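Local coordinates for putative translational inhibitor protein (Yersinia pestis, PDB 5V4D), which is of unknown function but belongs to the Rid (YjgF-like) family and so probably hydrolyses reactive enamine or imine metabolites, at residues 27-32 against 67-72; 51-56 against 91-96; 58-63 against 122-127. All coordinates share one frame; numbering follows the deposited sequence. Where two conformers were deposited one is given.

Interaction 1: 27-32 against 67-72; sequences GILYAS and AGTTKD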
loop_
_atom_site.group_PDB
_atom_site.type_symbol
_atom_site.label_atom_id
_atom_site.label_comp_id
_atom_site.label_asym_id
_atom_site.label_seq_id
_atom_site.Cartn_x
_atom_site.Cartn_y
_atom_site.Cartn_z
ATOM N N GLY A 27 7.498 0.818 -17.177
ATOM C CA GLY A 27 6.645 1.971 -17.413
ATOM C C GLY A 27 5.995 2.572 -16.177
ATOM O O GLY A 27 5.274 3.576 -16.306
ATOM N N ILE A 28 6.267 2.039 -14.992
ATOM C CA ILE A 28 5.732 2.559 -13.738
ATOM C C ILE A 28 6.869 3.077 -12.866
ATOM O O ILE A 28 7.883 2.388 -12.693
ATOM C CB ILE A 28 4.957 1.487 -12.952
ATOM C CG1 ILE A 28 3.791 0.937 -13.785
ATOM C CG2 ILE A 28 4.529 2.052 -11.584
ATOM C CD1 ILE A 28 2.683 1.924 -13.942
ATOM N N LEU A 29 6.695 4.283 -12.310
ATOM C CA LEU A 29 7.589 4.826 -11.301
ATOM C C LEU A 29 7.032 4.521 -9.913
ATOM O O LEU A 29 5.927 4.965 -9.571
ATOM C CB LEU A 29 7.724 6.337 -11.480
ATOM C CG LEU A 29 8.546 7.068 -10.434
ATOM C CD1 LEU A 29 9.908 6.511 -10.455
ATOM C CD2 LEU A 29 8.610 8.555 -10.754
ATOM N N TYR A 30 7.784 3.760 -9.126
ATOM C CA TYR A 30 7.387 3.421 -7.764
ATOM C C TYR A 30 8.191 4.327 -6.847
ATOM O O TYR A 30 9.398 4.136 -6.716
ATOM C CB TYR A 30 7.690 1.959 -7.439
ATOM C CG TYR A 30 6.957 0.944 -8.279
ATOM C CD1 TYR A 30 5.748 0.373 -7.826
ATOM C CD2 TYR A 30 7.455 0.553 -9.527
ATOM C CE1 TYR A 30 5.068 -0.547 -8.600
ATOM C CE2 TYR A 30 6.770 -0.385 -10.300
ATOM C CZ TYR A 30 5.591 -0.919 -9.841
ATOM O OH TYR A 30 4.945 -1.847 -10.642
ATOM N N ALA A 31 7.545 5.330 -6.227
ATOM C CA ALA A 31 8.261 6.242 -5.342
ATOM C C ALA A 31 8.239 5.712 -3.915
ATOM O O ALA A 31 7.222 5.191 -3.475
ATOM C CB ALA A 31 7.617 7.631 -5.346
ATOM N N SER A 32 9.361 5.842 -3.200
ATOM C CA SER A 32 9.320 5.642 -1.757
ATOM C C SER A 32 8.379 6.644 -1.113
ATOM O O SER A 32 8.244 7.777 -1.582
ATOM C CB SER A 32 10.717 5.811 -1.179
ATOM O OG SER A 32 11.540 4.733 -1.559
ATOM N N ALA A 67 12.894 11.729 -12.694
ATOM C CA ALA A 67 12.446 10.628 -13.542
ATOM C C ALA A 67 11.974 11.082 -14.915
ATOM O O ALA A 67 11.667 10.229 -15.746
ATOM C CB ALA A 67 11.311 9.844 -12.853
ATOM N N GLY A 68 11.900 12.383 -15.171
ATOM C CA GLY A 68 11.416 12.865 -16.447
ATOM C C GLY A 68 9.914 12.756 -16.598
ATOM O O GLY A 68 9.405 12.669 -17.722
ATOM N N THR A 69 9.186 12.757 -15.487
ATOM C CA THR A 69 7.727 12.698 -15.566
ATOM C C THR A 69 7.162 13.838 -14.718
ATOM O O THR A 69 7.928 14.725 -14.308
ATOM C CB THR A 69 7.213 11.315 -15.146
ATOM O OG1 THR A 69 5.811 11.226 -15.473
ATOM C CG2 THR A 69 7.376 11.064 -13.655
ATOM N N THR A 70 5.837 13.874 -14.507
ATOM C CA THR A 70 5.220 14.997 -13.804
ATOM C C THR A 70 4.064 14.480 -12.972
ATOM O O THR A 70 3.627 13.339 -13.125
ATOM C CB THR A 70 4.668 16.076 -14.730
ATOM O OG1 THR A 70 3.633 15.508 -15.526
ATOM C CG2 THR A 70 5.744 16.704 -15.645
ATOM N N LYS A 71 3.564 15.367 -12.100
ATOM C CA LYS A 71 2.458 15.011 -11.218
ATOM C C LYS A 71 1.203 14.626 -11.979
ATOM O O LYS A 71 0.392 13.875 -11.446
ATOM C CB LYS A 71 2.181 16.167 -10.255
ATOM C CG LYS A 71 1.677 17.429 -10.921
ATOM C CD LYS A 71 1.888 18.628 -9.975
ATOM C CE LYS A 71 1.398 19.926 -10.613
ATOM N NZ LYS A 71 1.459 21.105 -9.674
ATOM N N ASP A 72 1.051 15.103 -13.227
ATOM C CA ASP A 72 -0.095 14.723 -14.046
ATOM C C ASP A 72 -0.166 13.220 -14.294
ATOM O O ASP A 72 -1.258 12.700 -14.561
ATOM C CB ASP A 72 -0.053 15.466 -15.387
ATOM C CG ASP A 72 -1.302 15.233 -16.225
ATOM O OD1 ASP A 72 -1.200 14.610 -17.315
ATOM O OD2 ASP A 72 -2.385 15.659 -15.778
#
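One methyl of Leu29 carries the apolar contact between strand 28-31 and the loop that follows helix 49-66. CD2 of Leu29 lies 3.7 Å from CB of Ala67 and 4.0 Å from CG2 of Thr69. These last two methyls, Ala67 CB and Thr69 CG2, are themselves 4.2 Å apart, so the three carbons form a nearly equilateral triangle with the leucine tip resting on the pair. Leu29 gets there by placing CG trans to its backbone N (chi1 176°), which sends the isobutyl group out from the strand toward the loop. The side chain is modelled in two conformers, and these distances belong to one of them. Leu64 of helix 49-66, Ala22 and Cys24 of strand 22-25 and Ile7 of strand 5-7 also pack on Leu29.

A polar group beside the contact, the Thr69 hydroxyl, has its partner on a third segment. The two branches of Thr69 part here: CG2 lies between the backbone N and the carbonyl carbon and meets the leucine, while OG1 hydrogen-bonds to the carbonyl O of Gly127 on strand 120-127. The threonine thus puts its methyl into the apolar cluster and uses its hydroxyl to tie the loop to the sheet.

Between the two loop residues that touch Leu29, Gly68 turns the chain out of the helix with a positive phi of 75°. That is a Schellman motif at the C-terminal end of helix 49-66, whose exit packs here against the inner face of the sheet in the alpha-beta fold of Rid proteins.

Interaction 2: 51-56 against 91-96; sequences KQTRQV and NDIYAD. With CA (calcium ion), chain H.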
loop_
_atom_site.group_PDB
_atom_site.type_symbol
_atom_site.label_atom_id
_atom_site.label_comp_id
_atom_site.label_asym_id
_atom_site.label_seq_id
_atom_site.Cartn_x
_atom_site.Cartn_y
_atom_site.Cartn_z
ATOM N N LYS A 51 2.784 22.888 6.883
ATOM C CA LYS A 51 4.174 22.984 6.413
ATOM C C LYS A 51 4.712 21.612 6.012
ATOM O O LYS A 51 5.430 21.482 5.001
ATOM C CB LYS A 51 5.041 23.613 7.500
ATOM C CG LYS A 51 4.768 25.102 7.662
ATOM C CD LYS A 51 5.538 25.658 8.835
ATOM C CE LYS A 51 5.208 27.146 9.064
ATOM N NZ LYS A 51 5.927 27.616 10.275
ATOM N N GLN A 52 4.335 20.569 6.763
ATOM C CA GLN A 52 4.860 19.237 6.461
ATOM C C GLN A 52 4.267 18.685 5.179
ATOM O O GLN A 52 4.988 18.065 4.379
ATOM C CB GLN A 52 4.619 18.269 7.635
ATOM C CG GLN A 52 5.467 18.624 8.852
ATOM C CD GLN A 52 5.586 17.496 9.853
ATOM O OE1 GLN A 52 5.023 16.419 9.677
ATOM N NE2 GLN A 52 6.365 17.741 10.903
ATOM N N THR A 53 2.966 18.917 4.938
ATOM C CA THR A 53 2.362 18.482 3.683
ATOM C C THR A 53 3.013 19.167 2.499
ATOM O O THR A 53 3.303 18.518 1.491
ATOM C CB THR A 53 0.857 18.771 3.696
ATOM O OG1 THR A 53 0.228 18.062 4.775
ATOM C CG2 THR A 53 0.255 18.276 2.414
ATOM N N ARG A 54 3.287 20.470 2.624
ATOM C CA ARG A 54 3.956 21.191 1.548
ATOM C C ARG A 54 5.323 20.591 1.261
ATOM O O ARG A 54 5.672 20.369 0.089
ATOM C CB ARG A 54 4.102 22.669 1.898
ATOM C CG ARG A 54 2.803 23.399 1.966
ATOM C CD ARG A 54 3.049 24.887 2.181
ATOM N NE ARG A 54 1.766 25.546 2.400
ATOM C CZ ARG A 54 0.862 25.802 1.447
ATOM N NH1 ARG A 54 1.080 25.477 0.184
ATOM N NH2 ARG A 54 -0.289 26.374 1.765
ATOM N N GLN A 55 6.081 20.273 2.323
ATOM C CA GLN A 55 7.418 19.700 2.131
ATOM C C GLN A 55 7.329 18.345 1.429
ATOM O O GLN A 55 8.111 18.065 0.516
ATOM C CB GLN A 55 8.153 19.594 3.476
ATOM C CG GLN A 55 9.565 19.136 3.268
ATOM C CD GLN A 55 10.393 20.218 2.606
ATOM O OE1 GLN A 55 10.450 21.337 3.116
ATOM N NE2 GLN A 55 10.931 19.940 1.431
ATOM N N VAL A 56 6.359 17.501 1.833
ATOM C CA VAL A 56 6.242 16.174 1.250
ATOM C C VAL A 56 5.934 16.280 -0.231
ATOM O O VAL A 56 6.508 15.558 -1.054
ATOM C CB VAL A 56 5.161 15.384 1.994
ATOM C CG1 VAL A 56 4.678 14.168 1.183
ATOM C CG2 VAL A 56 5.679 14.996 3.384
ATOM N N ASN A 91 -5.590 17.563 2.771
ATOM C CA ASN A 91 -6.354 17.619 1.514
ATOM C C ASN A 91 -6.320 19.009 0.899
ATOM O O ASN A 91 -6.245 19.150 -0.332
ATOM C CB ASN A 91 -7.818 17.207 1.768
ATOM C CG ASN A 91 -7.979 15.722 1.951
ATOM O OD1 ASN A 91 -7.165 14.967 1.471
ATOM N ND2 ASN A 91 -9.043 15.298 2.648
ATOM N N ASP A 92 -6.438 20.047 1.739
ATOM C CA ASP A 92 -6.517 21.412 1.211
ATOM C C ASP A 92 -5.273 21.747 0.398
ATOM O O ASP A 92 -5.366 22.432 -0.637
ATOM C CB ASP A 92 -6.692 22.385 2.372
ATOM C CG ASP A 92 -7.384 23.661 1.967
ATOM O OD1 ASP A 92 -7.706 23.860 0.744
ATOM O OD2 ASP A 92 -7.576 24.459 2.908
ATOM N N ILE A 93 -4.105 21.277 0.840
ATOM C CA ILE A 93 -2.848 21.556 0.134
ATOM C C ILE A 93 -2.582 20.549 -0.986
ATOM O O ILE A 93 -2.049 20.887 -2.052
ATOM C CB ILE A 93 -1.714 21.572 1.171
ATOM C CG1 ILE A 93 -1.918 22.744 2.154
ATOM C CG2 ILE A 93 -0.298 21.605 0.482
ATOM C CD1 ILE A 93 -1.051 22.638 3.422
ATOM N N TYR A 94 -2.867 19.280 -0.714
ATOM C CA TYR A 94 -2.741 18.252 -1.734
ATOM C C TYR A 94 -3.543 18.608 -2.975
ATOM O O TYR A 94 -3.083 18.414 -4.109
ATOM C CB TYR A 94 -3.202 16.942 -1.107
ATOM C CG TYR A 94 -3.200 15.672 -1.916
ATOM C CD1 TYR A 94 -2.262 14.675 -1.638
ATOM C CD2 TYR A 94 -4.214 15.412 -2.847
ATOM C CE1 TYR A 94 -2.292 13.476 -2.327
ATOM C CE2 TYR A 94 -4.240 14.222 -3.539
ATOM C CZ TYR A 94 -3.284 13.263 -3.262
ATOM O OH TYR A 94 -3.317 12.072 -3.966
ATOM N N ALA A 95 -4.744 19.155 -2.782
ATOM C CA ALA A 95 -5.566 19.560 -3.916
ATOM C C ALA A 95 -4.882 20.643 -4.735
ATOM O O ALA A 95 -4.957 20.627 -5.962
ATOM C CB ALA A 95 -6.922 20.067 -3.403
ATOM N N ASP A 96 -4.253 21.614 -4.063
ATOM C CA ASP A 96 -3.527 22.672 -4.751
ATOM C C ASP A 96 -2.482 22.074 -5.673
ATOM O O ASP A 96 -2.340 22.489 -6.833
ATOM C CB ASP A 96 -2.845 23.605 -3.754
ATOM C CG ASP A 96 -3.808 24.296 -2.775
ATOM O OD1 ASP A 96 -5.040 24.258 -2.952
ATOM O OD2 ASP A 96 -3.240 24.889 -1.813
HETATM CA CA CA H . -6.704 24.460 -1.273
HETATM O O HOH W 1 -0.558 25.165 -1.690
HETATM O O HOH W 2 -5.033 25.541 0.053
#
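Ile93 points at helix 49-66 and fills the angle between Thr53 and Arg54: its CG2 meets Thr53 and the base of Arg54, and its CG1-CD1 branch meets the outer part of Arg54. CG2, trans to the backbone N of Ile93, touches both residues: it is 3.9 Å from Thr53 CG2, and the same Ile93 CG2 lies 3.9 Å from Arg54 CG. The threonine approaches at a slant, methyl first, while its hydroxyl hydrogen-bonds back to the carbonyl O of Ile49, one turn earlier in its own helix.

Arg54 is set at roughly a right angle to the isoleucine. Its chain runs extended from CG to NE, and a chi4 of -75° then swings the guanidinium out of line with it, so that one face lies over the other branch of Ile93. Ile93 CG1 is 4.0 Å from Arg54 NH2, and CD1 lies under the same face, displaced toward the rim. The apolar branch therefore supports a charged group at the exposed border of a buried contact.

Helices 49-66 and 87-98 lie on the same face of the sheet in the Rid subunit; Thr53, on Val120, and Tyr94, on Ile122, both reach strand 120-127 beneath them.

At its edge the guanidinium meets a water in plane, held at a short 2.5 Å from Arg54 NH1, and that water donates to Asp96 OD2 at 2.7 Å. The water bridges the two groups, whose charged atoms Arg54 NH1 and Asp96 OD2 are 4.8 Å apart. The other oxygen, Asp96 OD1, binds a calcium ion at 2.4 Å, one turn on from Asp92, which gives the metal both its backbone O and its OD1. A second water also binds the calcium and donates to Asp96 OD2, and two further ligands come from beyond these two helical turns.

Interaction 3: 58-63 against 122-127; sequences KNIDAV and IEVIAG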
loop_
_atom_site.group_PDB
_atom_site.type_symbol
_atom_site.label_atom_id
_atom_site.label_comp_id
_atom_site.label_asym_id
_atom_site.label_seq_id
_atom_site.Cartn_x
_atom_site.Cartn_y
_atom_site.Cartn_z
ATOM N N LYS A 58 6.570 18.778 -2.279
ATOM C CA LYS A 58 7.750 19.259 -3.009
ATOM C C LYS A 58 8.779 18.153 -3.190
ATOM O O LYS A 58 9.442 18.082 -4.244
ATOM C CB LYS A 58 8.390 20.459 -2.281
ATOM C CG LYS A 58 7.589 21.776 -2.390
ATOM C CD LYS A 58 7.488 22.285 -3.833
ATOM C CE LYS A 58 8.849 22.612 -4.447
ATOM N NZ LYS A 58 8.770 23.184 -5.871
ATOM N N ASN A 59 8.947 17.298 -2.172
ATOM C CA ASN A 59 9.888 16.183 -2.289
ATOM C C ASN A 59 9.434 15.201 -3.360
ATOM O O ASN A 59 10.245 14.737 -4.173
ATOM C CB ASN A 59 10.032 15.462 -0.931
ATOM C CG ASN A 59 10.715 16.323 0.115
ATOM O OD1 ASN A 59 11.292 17.349 -0.214
ATOM N ND2 ASN A 59 10.673 15.892 1.377
ATOM N N ILE A 60 8.141 14.895 -3.391
ATOM C CA ILE A 60 7.593 14.058 -4.461
ATOM C C ILE A 60 7.840 14.692 -5.821
ATOM O O ILE A 60 8.273 14.021 -6.750
ATOM C CB ILE A 60 6.088 13.815 -4.244
ATOM C CG1 ILE A 60 5.866 12.886 -3.039
ATOM C CG2 ILE A 60 5.414 13.273 -5.551
ATOM C CD1 ILE A 60 4.376 12.885 -2.519
ATOM N N ASP A 61 7.559 15.984 -5.958
ATOM C CA ASP A 61 7.760 16.633 -7.247
ATOM C C ASP A 61 9.204 16.477 -7.718
ATOM O O ASP A 61 9.453 16.212 -8.899
ATOM C CB ASP A 61 7.362 18.107 -7.134
ATOM C CG ASP A 61 7.079 18.710 -8.478
ATOM O OD1 ASP A 61 6.022 18.358 -9.029
ATOM O OD2 ASP A 61 7.869 19.571 -8.936
ATOM N N ALA A 62 10.176 16.645 -6.810
ATOM C CA ALA A 62 11.582 16.499 -7.201
ATOM C C ALA A 62 11.877 15.110 -7.762
ATOM O O ALA A 62 12.683 14.969 -8.704
ATOM C CB ALA A 62 12.506 16.782 -6.007
ATOM N N VAL A 63 11.287 14.071 -7.159
ATOM C CA VAL A 63 11.496 12.711 -7.623
ATOM C C VAL A 63 10.892 12.525 -9.007
ATOM O O VAL A 63 11.541 11.993 -9.914
ATOM C CB VAL A 63 10.898 11.728 -6.605
ATOM C CG1 VAL A 63 10.896 10.289 -7.191
ATOM C CG2 VAL A 63 11.694 11.836 -5.329
ATOM N N ILE A 122 3.590 10.454 2.272
ATOM C CA ILE A 122 2.771 10.190 1.085
ATOM C C ILE A 122 3.589 9.368 0.106
ATOM O O ILE A 122 4.712 9.748 -0.259
ATOM C CB ILE A 122 2.271 11.486 0.430
ATOM C CG1 ILE A 122 1.376 12.211 1.440
ATOM C CG2 ILE A 122 1.440 11.175 -0.838
ATOM C CD1 ILE A 122 0.817 13.533 0.866
ATOM N N GLU A 123 2.997 8.257 -0.344
ATOM C CA GLU A 123 3.586 7.338 -1.306
ATOM C C GLU A 123 2.825 7.446 -2.617
ATOM O O GLU A 123 1.592 7.521 -2.608
ATOM C CB GLU A 123 3.474 5.927 -0.725
ATOM C CG GLU A 123 3.872 4.808 -1.583
ATOM C CD GLU A 123 3.536 3.503 -0.832
ATOM O OE1 GLU A 123 4.320 3.147 0.024
ATOM O OE2 GLU A 123 2.447 2.922 -1.032
ATOM N N VAL A 124 3.543 7.473 -3.748
ATOM C CA VAL A 124 2.908 7.594 -5.052
ATOM C C VAL A 124 3.459 6.580 -6.041
ATOM O O VAL A 124 4.594 6.087 -5.918
ATOM C CB VAL A 124 3.056 9.014 -5.660
ATOM C CG1 VAL A 124 2.804 10.089 -4.616
ATOM C CG2 VAL A 124 4.444 9.230 -6.297
ATOM N N ILE A 125 2.621 6.218 -7.010
ATOM C CA ILE A 125 3.090 5.566 -8.225
ATOM C C ILE A 125 2.649 6.416 -9.398
ATOM O O ILE A 125 1.599 7.068 -9.368
ATOM C CB ILE A 125 2.612 4.114 -8.414
ATOM C CG1 ILE A 125 1.087 4.043 -8.423
ATOM C CG2 ILE A 125 3.264 3.201 -7.368
ATOM C CD1 ILE A 125 0.568 2.756 -9.079
ATOM N N ALA A 126 3.479 6.427 -10.436
ATOM C CA ALA A 126 3.221 7.268 -11.591
ATOM C C ALA A 126 3.495 6.498 -12.869
ATOM O O ALA A 126 4.321 5.595 -12.903
ATOM C CB ALA A 126 4.080 8.535 -11.594
ATOM N N GLY A 127 2.946 6.985 -13.976
ATOM C CA GLY A 127 3.492 6.611 -15.272
ATOM C C GLY A 127 4.802 7.327 -15.559
ATOM O O GLY A 127 5.014 8.469 -15.155
#
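Helix-on-sheet packing is the theme here: helix 49-66 lies across one face of the sheet, and its residues 58-63 meet strand 120-127, an interior strand running between 28-31 and 74-81. The touching side chains are all aliphatic. Ile60 points down from the helix, and its terminal methyl, CD1, is the point of contact. It lies 3.8 Å from CG2 of Ile122, while the distance from the same Ile60 CD1 to CG1 of Val124 is also 3.8 Å. The methyl comes near the stem of the first residue as well, with Ile60 CD1 and Ile122 CB 3.9 Å apart.

Ile122 and Val124 are two apart on the strand and so face the same side. Their methyls, Ile122 CG2 and Val124 CG1, are 4.2 Å apart and form the seat on which the tip of Ile60 rests. The side chain of Ile60 runs nearly square to that of Ile122 and at a lesser angle to that of Val124. Its reach comes from an extended outer bond (chi2 165°), which carries CD1 away from the helix backbone.

Glu123, between the two seat residues, points to the other side of the sheet, where it forms a salt bridge with Lys76 of the second subunit. Around the seat, Ile79 and Thr77 of strand 74-81 and Ala31 of strand 28-31 continue the inner surface.

The strand's backbone is paired with its neighbours, as between Val124 and Ala31 and between Glu123 and Thr78, and none of these bonds goes to the helix. What joins helix to strand here is dispersion and the burial of apolar surface, with the fit of methyl groups in place of directed bonds.

How the interactions relate
From the N terminus the chain passes 27-32, then 51-56, 58-63, 67-72, 91-96 and finally 122-127. Interaction 1 opens first and closes at 67-72, once the chain has run through helix 49-66. Interactions 2 and 3 both open inside that loop, from successive parts of the helix, and close beyond it, at helix 87-98 and at the last strand. Every pair of contacts therefore crosses and none nests. Interactions 1 and 3 meet at the sheet, where strands 28-31 and 120-127 are neighbours; interactions 2 and 3 meet where Val56 packs on Ile122. Interaction 1 joins the post-helix loop to strand 28-31, interaction 2 joins the two helices, and interaction 3 joins helix 49-66 to the sheet.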